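Local atomic coordinates of fructose-1,6-bisphosphatase/inositol-1-monophosphatase (Thermotoga maritima, PDB entry 2P3N), a protein that dephosphorylates inositol 1-phosphate, fructose 1,6-bisphosphate and several other phosphate esters, with magnesium as cofactor, and works as a homotetramer. Residues V14-V25 with N86-I96; N103-V111 with T119-G127. One frame throughout, in Å; residues are numbered along the deposited sequence.

Interaction 1 of 2, residues V14-V25 with N86-I96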
loop_
_atom_site.group_PDB
_atom_site.type_symbol
_atom_site.label_atom_id
_atom_site.label_comp_id
_atom_site.label_asym_id
_atom_site.label_seq_id
_atom_site.Cartn_x
_atom_site.Cartn_y
_atom_site.Cartn_z
ATOM N N VAL A 14 -0.576 3.063 -16.002
ATOM C CA VAL A 14 -1.557 2.157 -16.569
ATOM C C VAL A 14 -2.043 1.176 -15.502
ATOM O O VAL A 14 -3.212 0.778 -15.489
ATOM C CB VAL A 14 -0.952 1.381 -17.756
ATOM C CG1 VAL A 14 -1.992 0.461 -18.365
ATOM C CG2 VAL A 14 -0.433 2.361 -18.799
ATOM N N GLY A 15 -1.151 0.796 -14.596
ATOM C CA GLY A 15 -1.530 -0.130 -13.542
ATOM C C GLY A 15 -2.779 0.313 -12.816
ATOM O O GLY A 15 -3.584 -0.518 -12.379
ATOM N N HIS A 16 -2.958 1.627 -12.691
ATOM C CA HIS A 16 -4.123 2.178 -12.003
ATOM C C HIS A 16 -5.421 1.997 -12.779
ATOM O O HIS A 16 -6.492 1.864 -12.185
ATOM C CB HIS A 16 -3.898 3.656 -11.709
ATOM C CG HIS A 16 -2.835 3.902 -10.691
ATOM N ND1 HIS A 16 -2.953 3.490 -9.380
ATOM C CD2 HIS A 16 -1.620 4.491 -10.794
ATOM C CE1 HIS A 16 -1.855 3.813 -8.723
ATOM N NE2 HIS A 16 -1.029 4.421 -9.557
ATOM N N LEU A 17 -5.332 2.003 -14.105
ATOM C CA LEU A 17 -6.514 1.819 -14.922
ATOM C C LEU A 17 -6.983 0.395 -14.718
ATOM O O LEU A 17 -8.177 0.129 -14.717
ATOM C CB LEU A 17 -6.194 2.036 -16.394
ATOM C CG LEU A 17 -7.232 1.418 -17.326
ATOM C CD1 LEU A 17 -8.506 2.220 -17.246
ATOM C CD2 LEU A 17 -6.700 1.381 -18.738
ATOM N N LEU A 18 -6.033 -0.522 -14.552
ATOM C CA LEU A 18 -6.360 -1.928 -14.352
ATOM C C LEU A 18 -7.016 -2.138 -12.999
ATOM O O LEU A 18 -7.873 -3.008 -12.850
ATOM C CB LEU A 18 -5.102 -2.806 -14.434
ATOM C CG LEU A 18 -4.398 -2.953 -15.788
ATOM C CD1 LEU A 18 -3.250 -3.914 -15.648
ATOM C CD2 LEU A 18 -5.367 -3.458 -16.824
ATOM N N MET A 19 -6.612 -1.339 -12.015
ATOM C CA MET A 19 -7.165 -1.457 -10.677
ATOM C C MET A 19 -8.637 -1.074 -10.640
ATOM O O MET A 19 -9.401 -1.574 -9.814
ATOM C CB MET A 19 -6.372 -0.597 -9.708
ATOM C CG MET A 19 -5.005 -1.166 -9.398
ATOM S SD MET A 19 -5.055 -2.810 -8.658
ATOM C CE MET A 19 -5.337 -2.369 -6.963
ATOM N N ILE A 20 -9.030 -0.181 -11.538
ATOM C CA ILE A 20 -10.413 0.244 -11.623
ATOM C C ILE A 20 -11.296 -0.969 -11.908
ATOM O O ILE A 20 -12.360 -1.135 -11.312
ATOM C CB ILE A 20 -10.613 1.257 -12.775
ATOM C CG1 ILE A 20 -9.938 2.581 -12.428
ATOM C CG2 ILE A 20 -12.097 1.437 -13.054
ATOM C CD1 ILE A 20 -10.181 3.683 -13.408
ATOM N N HIS A 21 -10.816 -1.833 -12.792
ATOM C CA HIS A 21 -11.564 -2.994 -13.231
ATOM C C HIS A 21 -11.199 -4.346 -12.635
ATOM O O HIS A 21 -11.824 -5.361 -12.957
ATOM C CB HIS A 21 -11.453 -3.066 -14.748
ATOM C CG HIS A 21 -11.845 -1.793 -15.434
ATOM N ND1 HIS A 21 -13.160 -1.424 -15.621
ATOM C CD2 HIS A 21 -11.096 -0.772 -15.914
ATOM C CE1 HIS A 21 -13.206 -0.229 -16.182
ATOM N NE2 HIS A 21 -11.967 0.188 -16.370
ATOM N N TRP A 22 -10.193 -4.369 -11.777
ATOM C CA TRP A 22 -9.744 -5.608 -11.173
ATOM C C TRP A 22 -10.910 -6.386 -10.565
ATOM O O TRP A 22 -11.699 -5.839 -9.797
ATOM C CB TRP A 22 -8.678 -5.283 -10.130
ATOM C CG TRP A 22 -8.040 -6.463 -9.496
ATOM C CD1 TRP A 22 -7.742 -7.666 -10.084
ATOM C CD2 TRP A 22 -7.588 -6.552 -8.146
ATOM N NE1 TRP A 22 -7.133 -8.499 -9.174
ATOM C CE2 TRP A 22 -7.027 -7.839 -7.977
ATOM C CE3 TRP A 22 -7.602 -5.672 -7.062
ATOM C CZ2 TRP A 22 -6.486 -8.265 -6.759
ATOM C CZ3 TRP A 22 -7.066 -6.095 -5.853
ATOM C CH2 TRP A 22 -6.516 -7.380 -5.712
ATOM N N GLY A 23 -11.015 -7.663 -10.941
ATOM C CA GLY A 23 -12.076 -8.528 -10.455
ATOM C C GLY A 23 -13.471 -8.059 -10.837
ATOM O O GLY A 23 -14.459 -8.677 -10.453
ATOM N N ARG A 24 -13.562 -6.985 -11.612
ATOM C CA ARG A 24 -14.854 -6.438 -11.992
ATOM C C ARG A 24 -15.099 -6.328 -13.488
ATOM O O ARG A 24 -15.780 -5.406 -13.925
ATOM C CB ARG A 24 -15.037 -5.054 -11.366
ATOM C CG ARG A 24 -15.106 -5.039 -9.846
ATOM C CD ARG A 24 -14.798 -3.649 -9.257
ATOM N NE ARG A 24 -13.361 -3.409 -9.099
ATOM C CZ ARG A 24 -12.833 -2.337 -8.507
ATOM N NH1 ARG A 24 -11.517 -2.211 -8.410
ATOM N NH2 ARG A 24 -13.618 -1.391 -8.007
ATOM N N VAL A 25 -14.544 -7.236 -14.285
ATOM C CA VAL A 25 -14.804 -7.196 -15.727
ATOM C C VAL A 25 -15.866 -8.252 -16.034
ATOM O O VAL A 25 -15.634 -9.457 -15.882
ATOM C CB VAL A 25 -13.528 -7.470 -16.576
ATOM C CG1 VAL A 25 -12.882 -8.771 -16.171
ATOM C CG2 VAL A 25 -13.894 -7.518 -18.043
ATOM N N ASN A 86 -6.515 -14.324 -13.489
ATOM C CA ASN A 86 -6.424 -13.824 -12.127
ATOM C C ASN A 86 -7.117 -12.474 -12.072
ATOM O O ASN A 86 -7.989 -12.234 -11.231
ATOM C CB ASN A 86 -4.961 -13.643 -11.738
ATOM C CG ASN A 86 -4.337 -14.905 -11.219
ATOM O OD1 ASN A 86 -3.137 -14.949 -10.958
ATOM N ND2 ASN A 86 -5.145 -15.945 -11.052
ATOM N N PHE A 87 -6.705 -11.599 -12.988
ATOM C CA PHE A 87 -7.243 -10.251 -13.107
ATOM C C PHE A 87 -8.775 -10.248 -13.076
ATOM O O PHE A 87 -9.399 -9.420 -12.411
ATOM C CB PHE A 87 -6.752 -9.615 -14.416
ATOM C CG PHE A 87 -7.303 -8.243 -14.651
ATOM C CD1 PHE A 87 -6.830 -7.155 -13.919
ATOM C CD2 PHE A 87 -8.362 -8.050 -15.534
ATOM C CE1 PHE A 87 -7.407 -5.901 -14.055
ATOM C CE2 PHE A 87 -8.948 -6.803 -15.680
ATOM C CZ PHE A 87 -8.471 -5.723 -14.936
ATOM N N VAL A 88 -9.369 -11.184 -13.809
ATOM C CA VAL A 88 -10.820 -11.315 -13.891
ATOM C C VAL A 88 -11.455 -11.822 -12.602
ATOM O O VAL A 88 -12.503 -11.337 -12.196
ATOM C CB VAL A 88 -11.218 -12.264 -15.062
ATOM C CG1 VAL A 88 -12.665 -12.716 -14.923
ATOM C CG2 VAL A 88 -11.032 -11.542 -16.388
ATOM N N HIS A 89 -10.823 -12.783 -11.947
ATOM C CA HIS A 89 -11.400 -13.330 -10.729
ATOM C C HIS A 89 -11.130 -12.501 -9.496
ATOM O O HIS A 89 -11.770 -12.693 -8.459
ATOM C CB HIS A 89 -10.932 -14.769 -10.518
ATOM C CG HIS A 89 -11.600 -15.747 -11.436
ATOM N ND1 HIS A 89 -12.323 -16.823 -10.976
ATOM C CD2 HIS A 89 -11.675 -15.793 -12.786
ATOM C CE1 HIS A 89 -12.816 -17.491 -12.002
ATOM N NE2 HIS A 89 -12.437 -16.887 -13.113
ATOM N N GLY A 90 -10.184 -11.572 -9.609
ATOM C CA GLY A 90 -9.885 -10.712 -8.483
ATOM C C GLY A 90 -8.643 -11.076 -7.710
ATOM O O GLY A 90 -8.425 -10.540 -6.625
ATOM N N LEU A 91 -7.839 -11.994 -8.237
ATOM C CA LEU A 91 -6.597 -12.360 -7.568
ATOM C C LEU A 91 -5.548 -11.313 -7.894
ATOM O O LEU A 91 -5.462 -10.836 -9.029
ATOM C CB LEU A 91 -6.106 -13.723 -8.022
ATOM C CG LEU A 91 -6.889 -14.875 -7.407
ATOM C CD1 LEU A 91 -6.549 -16.181 -8.120
ATOM C CD2 LEU A 91 -6.570 -14.945 -5.927
ATOM N N PRO A 92 -4.733 -10.938 -6.898
ATOM C CA PRO A 92 -3.679 -9.928 -7.078
ATOM C C PRO A 92 -2.481 -10.276 -7.961
ATOM O O PRO A 92 -1.712 -9.384 -8.330
ATOM C CB PRO A 92 -3.268 -9.603 -5.641
ATOM C CG PRO A 92 -3.556 -10.896 -4.904
ATOM C CD PRO A 92 -4.877 -11.316 -5.478
ATOM N N ASN A 93 -2.325 -11.549 -8.320
ATOM C CA ASN A 93 -1.180 -11.947 -9.146
ATOM C C ASN A 93 -1.305 -11.730 -10.648
ATOM O O ASN A 93 -1.410 -12.675 -11.429
ATOM C CB ASN A 93 -0.778 -13.404 -8.873
ATOM C CG ASN A 93 -0.167 -13.586 -7.498
ATOM O OD1 ASN A 93 -0.873 -13.624 -6.491
ATOM N ND2 ASN A 93 1.150 -13.680 -7.448
ATOM N N PHE A 94 -1.292 -10.467 -11.041
ATOM C CA PHE A 94 -1.336 -10.112 -12.447
ATOM C C PHE A 94 -0.384 -8.932 -12.589
ATOM O O PHE A 94 -0.103 -8.239 -11.607
ATOM C CB PHE A 94 -2.765 -9.764 -12.887
ATOM C CG PHE A 94 -3.311 -8.517 -12.275
ATOM C CD1 PHE A 94 -3.145 -7.288 -12.907
ATOM C CD2 PHE A 94 -4.008 -8.567 -11.077
ATOM C CE1 PHE A 94 -3.669 -6.125 -12.355
ATOM C CE2 PHE A 94 -4.540 -7.397 -10.511
ATOM C CZ PHE A 94 -4.367 -6.177 -11.156
ATOM N N SER A 95 0.137 -8.719 -13.793
ATOM C CA SER A 95 1.076 -7.636 -14.022
ATOM C C SER A 95 1.064 -7.126 -15.454
ATOM O O SER A 95 0.377 -7.672 -16.324
ATOM C CB SER A 95 2.484 -8.110 -13.671
ATOM O OG SER A 95 2.792 -9.325 -14.331
ATOM N N ILE A 96 1.819 -6.053 -15.676
ATOM C CA ILE A 96 1.967 -5.448 -16.992
ATOM C C ILE A 96 3.434 -5.628 -17.320
ATOM O O ILE A 96 4.295 -5.357 -16.494
ATOM C CB ILE A 96 1.679 -3.939 -16.994
ATOM C CG1 ILE A 96 0.333 -3.639 -16.330
ATOM C CG2 ILE A 96 1.645 -3.436 -18.421
ATOM C CD1 ILE A 96 -0.003 -2.133 -16.340
#

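Interaction 2 of 2, residues N103-V111 with T119-G127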
loop_
_atom_site.group_PDB
_atom_site.type_symbol
_atom_site.label_atom_id
_atom_site.label_comp_id
_atom_site.label_asym_id
_atom_site.label_seq_id
_atom_site.Cartn_x
_atom_site.Cartn_y
_atom_site.Cartn_z
ATOM N N ASN A 103 17.876 -5.479 -31.780
ATOM C CA ASN A 103 18.595 -6.463 -32.561
ATOM C C ASN A 103 18.344 -7.815 -31.918
ATOM O O ASN A 103 19.272 -8.595 -31.702
ATOM C CB ASN A 103 20.090 -6.162 -32.556
ATOM C CG ASN A 103 20.419 -4.827 -33.194
ATOM O OD1 ASN A 103 21.529 -4.318 -33.028
ATOM N ND2 ASN A 103 19.464 -4.253 -33.929
ATOM N N GLY A 104 17.080 -8.074 -31.594
ATOM C CA GLY A 104 16.717 -9.341 -30.989
ATOM C C GLY A 104 17.279 -9.535 -29.599
ATOM O O GLY A 104 17.183 -10.628 -29.036
ATOM N N GLU A 105 17.854 -8.480 -29.028
ATOM C CA GLU A 105 18.425 -8.581 -27.688
ATOM C C GLU A 105 17.681 -7.744 -26.665
ATOM O O GLU A 105 17.547 -6.531 -26.829
ATOM C CB GLU A 105 19.887 -8.141 -27.692
ATOM C CG GLU A 105 20.763 -8.876 -28.690
ATOM C CD GLU A 105 22.227 -8.586 -28.471
ATOM O OE1 GLU A 105 22.784 -9.084 -27.466
ATOM O OE2 GLU A 105 22.814 -7.846 -29.291
ATOM N N VAL A 106 17.211 -8.394 -25.603
ATOM C CA VAL A 106 16.493 -7.697 -24.540
ATOM C C VAL A 106 17.464 -6.752 -23.827
ATOM O O VAL A 106 18.419 -7.190 -23.188
ATOM C CB VAL A 106 15.894 -8.696 -23.522
ATOM C CG1 VAL A 106 15.064 -7.961 -22.490
ATOM C CG2 VAL A 106 15.040 -9.714 -24.244
ATOM N N LYS A 107 17.213 -5.454 -23.958
ATOM C CA LYS A 107 18.058 -4.427 -23.349
ATOM C C LYS A 107 17.443 -3.847 -22.078
ATOM O O LYS A 107 18.134 -3.238 -21.262
ATOM C CB LYS A 107 18.305 -3.280 -24.349
ATOM C CG LYS A 107 18.997 -3.704 -25.635
ATOM C CD LYS A 107 20.277 -4.496 -25.339
ATOM C CE LYS A 107 20.836 -5.158 -26.600
ATOM N NZ LYS A 107 22.049 -5.992 -26.327
ATOM N N LEU A 108 16.142 -4.054 -21.911
ATOM C CA LEU A 108 15.426 -3.500 -20.777
ATOM C C LEU A 108 14.174 -4.316 -20.495
ATOM O O LEU A 108 13.535 -4.824 -21.409
ATOM C CB LEU A 108 15.059 -2.052 -21.120
ATOM C CG LEU A 108 14.272 -1.091 -20.232
ATOM C CD1 LEU A 108 14.226 0.248 -20.945
ATOM C CD2 LEU A 108 12.857 -1.594 -19.960
ATOM N N GLY A 109 13.826 -4.439 -19.221
ATOM C CA GLY A 109 12.637 -5.181 -18.854
ATOM C C GLY A 109 11.983 -4.596 -17.616
ATOM O O GLY A 109 12.658 -4.156 -16.691
ATOM N N VAL A 110 10.663 -4.558 -17.598
ATOM C CA VAL A 110 9.961 -4.049 -16.435
ATOM C C VAL A 110 8.649 -4.803 -16.276
ATOM O O VAL A 110 7.934 -5.039 -17.253
ATOM C CB VAL A 110 9.726 -2.517 -16.530
ATOM C CG1 VAL A 110 9.330 -2.138 -17.927
ATOM C CG2 VAL A 110 8.656 -2.090 -15.541
ATOM N N VAL A 111 8.372 -5.230 -15.046
ATOM C CA VAL A 111 7.146 -5.962 -14.722
ATOM C C VAL A 111 6.492 -5.199 -13.572
ATOM O O VAL A 111 7.142 -4.897 -12.572
ATOM C CB VAL A 111 7.442 -7.429 -14.262
ATOM C CG1 VAL A 111 6.147 -8.154 -13.922
ATOM C CG2 VAL A 111 8.167 -8.181 -15.345
ATOM N N THR A 119 7.223 -3.374 -8.432
ATOM C CA THR A 119 7.763 -3.027 -9.728
ATOM C C THR A 119 9.183 -3.569 -9.806
ATOM O O THR A 119 10.107 -3.041 -9.189
ATOM C CB THR A 119 7.790 -1.496 -9.975
ATOM O OG1 THR A 119 6.520 -0.918 -9.636
ATOM C CG2 THR A 119 8.054 -1.218 -11.467
ATOM N N LEU A 120 9.331 -4.646 -10.569
ATOM C CA LEU A 120 10.610 -5.291 -10.767
ATOM C C LEU A 120 11.109 -4.893 -12.153
ATOM O O LEU A 120 10.354 -4.930 -13.119
ATOM C CB LEU A 120 10.429 -6.806 -10.657
ATOM C CG LEU A 120 9.816 -7.178 -9.303
ATOM C CD1 LEU A 120 8.314 -7.267 -9.452
ATOM C CD2 LEU A 120 10.365 -8.503 -8.808
ATOM N N TYR A 121 12.369 -4.483 -12.250
ATOM C CA TYR A 121 12.921 -4.083 -13.540
ATOM C C TYR A 121 14.419 -4.296 -13.634
ATOM O O TYR A 121 15.103 -4.469 -12.632
ATOM C CB TYR A 121 12.618 -2.613 -13.822
ATOM C CG TYR A 121 13.021 -1.697 -12.701
ATOM C CD1 TYR A 121 12.205 -1.531 -11.584
ATOM C CD2 TYR A 121 14.246 -1.038 -12.728
ATOM C CE1 TYR A 121 12.602 -0.730 -10.516
ATOM C CE2 TYR A 121 14.655 -0.237 -11.666
ATOM C CZ TYR A 121 13.829 -0.090 -10.565
ATOM O OH TYR A 121 14.243 0.689 -9.518
ATOM N N ALA A 122 14.925 -4.271 -14.857
ATOM C CA ALA A 122 16.347 -4.449 -15.100
ATOM C C ALA A 122 16.730 -3.947 -16.480
ATOM O O ALA A 122 16.037 -4.211 -17.460
ATOM C CB ALA A 122 16.727 -5.926 -14.969
ATOM N N GLU A 123 17.823 -3.197 -16.539
ATOM C CA GLU A 123 18.358 -2.698 -17.796
ATOM C C GLU A 123 19.679 -3.483 -17.931
ATOM O O GLU A 123 20.295 -3.849 -16.923
ATOM C CB GLU A 123 18.594 -1.191 -17.709
ATOM C CG GLU A 123 18.947 -0.538 -19.025
ATOM C CD GLU A 123 18.820 0.969 -18.956
ATOM O OE1 GLU A 123 19.316 1.564 -17.972
ATOM O OE2 GLU A 123 18.226 1.562 -19.883
ATOM N N GLU A 124 20.101 -3.765 -19.160
ATOM C CA GLU A 124 21.321 -4.543 -19.383
ATOM C C GLU A 124 22.606 -3.889 -18.866
ATOM O O GLU A 124 22.934 -2.753 -19.220
ATOM C CB GLU A 124 21.458 -4.880 -20.873
ATOM C CG GLU A 124 22.705 -5.660 -21.258
ATOM C CD GLU A 124 22.752 -5.948 -22.749
ATOM O OE1 GLU A 124 22.072 -6.898 -23.195
ATOM O OE2 GLU A 124 23.457 -5.212 -23.479
ATOM N N GLY A 125 23.317 -4.633 -18.022
ATOM C CA GLY A 125 24.554 -4.148 -17.450
ATOM C C GLY A 125 24.389 -3.300 -16.198
ATOM O O GLY A 125 25.386 -2.883 -15.607
ATOM N N SER A 126 23.150 -3.050 -15.777
ATOM C CA SER A 126 22.905 -2.220 -14.598
ATOM C C SER A 126 22.397 -2.984 -13.379
ATOM O O SER A 126 22.308 -2.429 -12.281
ATOM C CB SER A 126 21.913 -1.110 -14.940
ATOM O OG SER A 126 22.369 -0.326 -16.026
ATOM N N GLY A 127 22.067 -4.253 -13.571
ATOM C CA GLY A 127 21.572 -5.051 -12.467
ATOM C C GLY A 127 20.064 -4.961 -12.310
ATOM O O GLY A 127 19.418 -4.100 -12.910
#

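Interaction 1 of 2, residues V14-V25 with N86-I96
Gly23 N donates to Phe87 O over 2.8 Å, nearly along the C=O axis (175° at the oxygen), and so pins the type II turn His21-Arg24 to the last turn of helix 84-89. Next to this bond the two backbones close to 3.7 Å between Gly23 CA and Gly90 CA, and Gly23 CA also makes a C-H...O contact with Val88 O. A CB on Gly23 would collide with Gly90 CA. Arg24 NE, bonded to Trp22 O, braces the turn from its own side.

Trp22 makes the second cross-link: its NE1 donates to Leu91 O at 2.9 Å. The oxygen lies close to the indole plane, whereas the N-H comes in above the carbonyl plane, 71° out of it, and misses the lone pairs. Placing CG opposite the backbone N (chi1 -175°) carries the indole toward residues 90-92, where Pro92 N meets its edge and Pro92 CB touches CZ2. Phe94 CE2 stands 3.1 Å above one indole face, offset toward the rim, while Phe87 CD1 sits 3.6 Å above the centre of the Phe94 ring. The three aromatic residues thus form one cluster, with the Trp22 pairs oblique.

The edge of Phe87 faces the helix, CE1 lying 3.2 Å from Leu18 O. Farther along, Leu18 CD1 packs on Ile96 CG1 at 3.7 Å, and Ile96 CD1 reaches the backbone N of Gly15 at 3.6 Å.

Leu18 and Phe87 both touch Ile81, a ligand of the first magnesium ion, and Arg188 of the second subunit packs on Trp22 and Pro92. The contact joins the C-terminal end of helix 2-21 to helix 84-89 and the start of strand 95-102, with helix 40-56 against Leu18 and Ile96.

Interaction 2 of 2, residues N103-V111 with T119-G127
Strands 105-111 and 119-123 run antiparallel at 178°, their axes 4.7 Å apart, with Gly109-Ala122 and Val111-Leu120 as hydrogen-bonded pairs and Leu108-Glu123 and Val110-Tyr121 as non-hydrogen-bonded ones. Each hydrogen-bonded pair carries two N-H...O bonds, from Gly109 N to Ala122 O at 2.8 Å through to Leu120 N to Val111 O at 3.0 Å. Glu124 N adds a last bond to Lys107 O.

At that end Lys107 and Glu124 lie side by side and point the same way. The lysine chain bends at chi2 (-52°), and its NZ meets both carboxylate oxygens, OE1 and OE2 of Glu124, at 3.3 Å on their syn sides, 17° out of the carboxylate plane. Glu105 OE1 is a second anionic partner, 3.4 Å from Lys107 NZ, so the ammonium probably offsets the repulsion between two glutamates. Replacing Lys107 by an alanine would probably leave Glu105 and Glu124 without their shared cation.

On the face of Val110 and Tyr121 the two CB atoms touch at 4.0 Å, and Tyr121 CB lies 3.3 Å from Gly109 O.

Lys107 and Leu108 both face Tyr100 of strand 95-102, a classic beta bulge. Helix 2-21 packs on Leu108, Val110 and Tyr121, while helix 199-211 packs on Ala122: a beta hairpin within the layered alpha/beta fold of the inositol monophosphatase family.

How the interactions relate
Interaction 1 closes along the chain before interaction 2 opens, and their centres lie 24 Å apart, yet they meet within one mixed sheet. Strand 95-102, whose first residues belong to interaction 1, is the antiparallel neighbour of strand 105-113 of interaction 2, and Ser95 OG packs on Val111 CG1 at 3.6 Å. Helix 2-21 is common ground too: its C-terminal part forms interaction 1, while its earlier residues Arg3, Leu4 and Ser7 cover one face of the hairpin. Both border other subunits, interaction 2 through Tyr121 on Gly132 of the fourth. Interaction 1 adjoins the magnesium site through Ile81, whereas interaction 2 has its Val111 end nearer the metal and its salt-bridged Lys107 end farther off.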